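Local atomic coordinates of translation initiation factor 6 (Methanocaldococcus jannaschii, PDB entry 1G61), a protein that binds the 50S ribosomal subunit and prevents it from joining the 30S subunit to form the 70S initiation complex. Residues D170-L175 with E182-G187. Sequence-based numbering, arbitrary orientation.
Sequences DELEFL and EYIGKG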
# COMPACT_ATOMS: atom_id res chain seq x y z
N ASP A 170 4.23 12.66 18.81
CA ASP A 170 2.85 12.46 19.23
C ASP A 170 2.07 11.78 18.11
O ASP A 170 1.21 10.92 18.39
CB ASP A 170 2.19 13.75 19.65
CG ASP A 170 2.38 14.85 18.64
OD1 ASP A 170 2.98 14.65 17.57
OD2 ASP A 170 1.92 15.96 18.97
N GLU A 171 2.38 12.11 16.86
CA GLU A 171 1.70 11.49 15.72
C GLU A 171 2.18 10.07 15.53
O GLU A 171 1.40 9.16 15.23
CB GLU A 171 1.94 12.35 14.48
CG GLU A 171 1.33 11.71 13.22
CD GLU A 171 1.22 12.79 12.16
OE1 GLU A 171 2.20 13.08 11.46
OE2 GLU A 171 0.13 13.41 12.07
N LEU A 172 3.48 9.81 15.74
CA LEU A 172 4.01 8.45 15.69
C LEU A 172 3.31 7.56 16.73
O LEU A 172 2.94 6.44 16.43
CB LEU A 172 5.52 8.46 15.89
CG LEU A 172 6.40 7.50 15.13
CD1 LEU A 172 6.39 7.72 13.63
CD2 LEU A 172 7.82 7.62 15.65
N GLU A 173 3.11 8.04 17.96
CA GLU A 173 2.37 7.27 18.95
C GLU A 173 0.94 7.00 18.52
O GLU A 173 0.42 5.89 18.69
CB GLU A 173 2.34 7.95 20.34
CG GLU A 173 1.88 6.97 21.41
CD GLU A 173 2.34 5.53 21.30
OE1 GLU A 173 3.58 5.31 21.34
OE2 GLU A 173 1.48 4.60 21.18
N PHE A 174 0.24 7.96 17.94
CA PHE A 174 -1.10 7.77 17.39
C PHE A 174 -1.13 6.70 16.33
O PHE A 174 -2.02 5.85 16.34
CB PHE A 174 -1.56 9.14 16.85
CG PHE A 174 -2.83 9.02 16.01
CD1 PHE A 174 -4.10 8.88 16.56
CD2 PHE A 174 -2.71 9.03 14.63
CE1 PHE A 174 -5.22 8.76 15.74
CE2 PHE A 174 -3.84 8.92 13.84
CZ PHE A 174 -5.11 8.78 14.37
N LEU A 175 -0.18 6.75 15.38
CA LEU A 175 -0.16 5.75 14.30
C LEU A 175 0.13 4.36 14.84
O LEU A 175 -0.44 3.35 14.44
CB LEU A 175 0.91 6.12 13.27
CG LEU A 175 0.59 7.45 12.54
CD1 LEU A 175 1.82 7.92 11.75
CD2 LEU A 175 -0.66 7.40 11.67
N GLU A 182 4.08 -3.09 16.72
CA GLU A 182 5.08 -2.96 17.80
C GLU A 182 6.30 -2.25 17.25
O GLU A 182 7.13 -1.77 18.04
CB GLU A 182 5.50 -4.28 18.40
CG GLU A 182 4.41 -5.11 19.04
CD GLU A 182 3.70 -4.50 20.23
OE1 GLU A 182 4.19 -3.56 20.91
OE2 GLU A 182 2.59 -4.98 20.53
N TYR A 183 6.45 -2.13 15.93
CA TYR A 183 7.60 -1.48 15.28
C TYR A 183 7.12 -0.25 14.58
O TYR A 183 6.09 -0.29 13.88
CB TYR A 183 8.23 -2.44 14.25
CG TYR A 183 8.81 -3.72 14.87
CD1 TYR A 183 8.07 -4.89 14.98
CD2 TYR A 183 10.11 -3.72 15.35
CE1 TYR A 183 8.61 -6.03 15.55
CE2 TYR A 183 10.67 -4.84 15.92
CZ TYR A 183 9.91 -5.99 16.01
OH TYR A 183 10.49 -7.08 16.57
N ILE A 184 7.83 0.88 14.72
CA ILE A 184 7.52 2.04 13.93
C ILE A 184 8.77 2.90 13.84
O ILE A 184 9.62 2.95 14.73
CB ILE A 184 6.36 2.84 14.55
CG1 ILE A 184 5.88 3.95 13.60
CG2 ILE A 184 6.74 3.40 15.92
CD1 ILE A 184 4.43 4.33 13.88
N GLY A 185 8.88 3.62 12.71
CA GLY A 185 9.98 4.59 12.55
C GLY A 185 9.68 5.55 11.42
O GLY A 185 8.62 5.47 10.79
N LYS A 186 10.66 6.42 11.20
CA LYS A 186 10.50 7.43 10.17
C LYS A 186 11.76 7.53 9.35
O LYS A 186 12.86 7.36 9.87
CB LYS A 186 10.13 8.78 10.78
CG LYS A 186 11.02 9.39 11.83
CD LYS A 186 10.39 10.61 12.47
CE LYS A 186 11.33 11.78 12.68
NZ LYS A 186 10.70 13.10 13.09
N GLY A 187 11.64 7.86 8.08
CA GLY A 187 12.85 7.92 7.24
C GLY A 187 12.45 8.21 5.78
O GLY A 187 11.31 8.51 5.45
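The backbone N of Leu175 is bonded to Glu171 O at 2.9 Å, a regular helical bond in the turn that presents Leu172 and Leu175 to Ile184. No hydrogen bond crosses between 170-175 and 182-187; they meet by van der Waals packing, mostly of apolar side chains. Leu172 and Ile184 carry most of it, their side chains running past each other in opposite directions. Leu172 CD1 comes within 3.8 Å of Ile184 CG1, and its CG lies 3.9 Å from the same carbon. The CG1 branch of Ile184 stands anti to the backbone N (chi1 -171°) and continues nearly extended, which carries CD1 up to the helix backbone, 3.6 Å from Leu172 O. Here a methyl rests against a main-chain carbonyl as well as against side chains. Ile184 CG2 is more distant, 4.2 Å from Leu172 CG.

The pair belongs to a beta-alpha-beta crossover: strand 160-163 leads into helix 169-179, which returns the chain to strand 183-186, parallel to the first and directly beside it. The axes of segments 170-175 and 183-186 come within 9.3 Å of each other and run roughly antiparallel, at 146°. In the alpha-beta architecture of this factor, backbone bonds from Gly185 to Cys161 and Thr163 join the two strands, while both leucines also rest on Thr163, so the helix spans the pair.

Leu175, which is buried, adds a smaller share, its CB 4.0 Å from Ile184 CD1. The Leu175 side chain also meets Ile144 and Leu119. Two residues after Ile184, Lys186 NZ donates to Val167 O, in the loop that precedes the helix and is touched by Leu172.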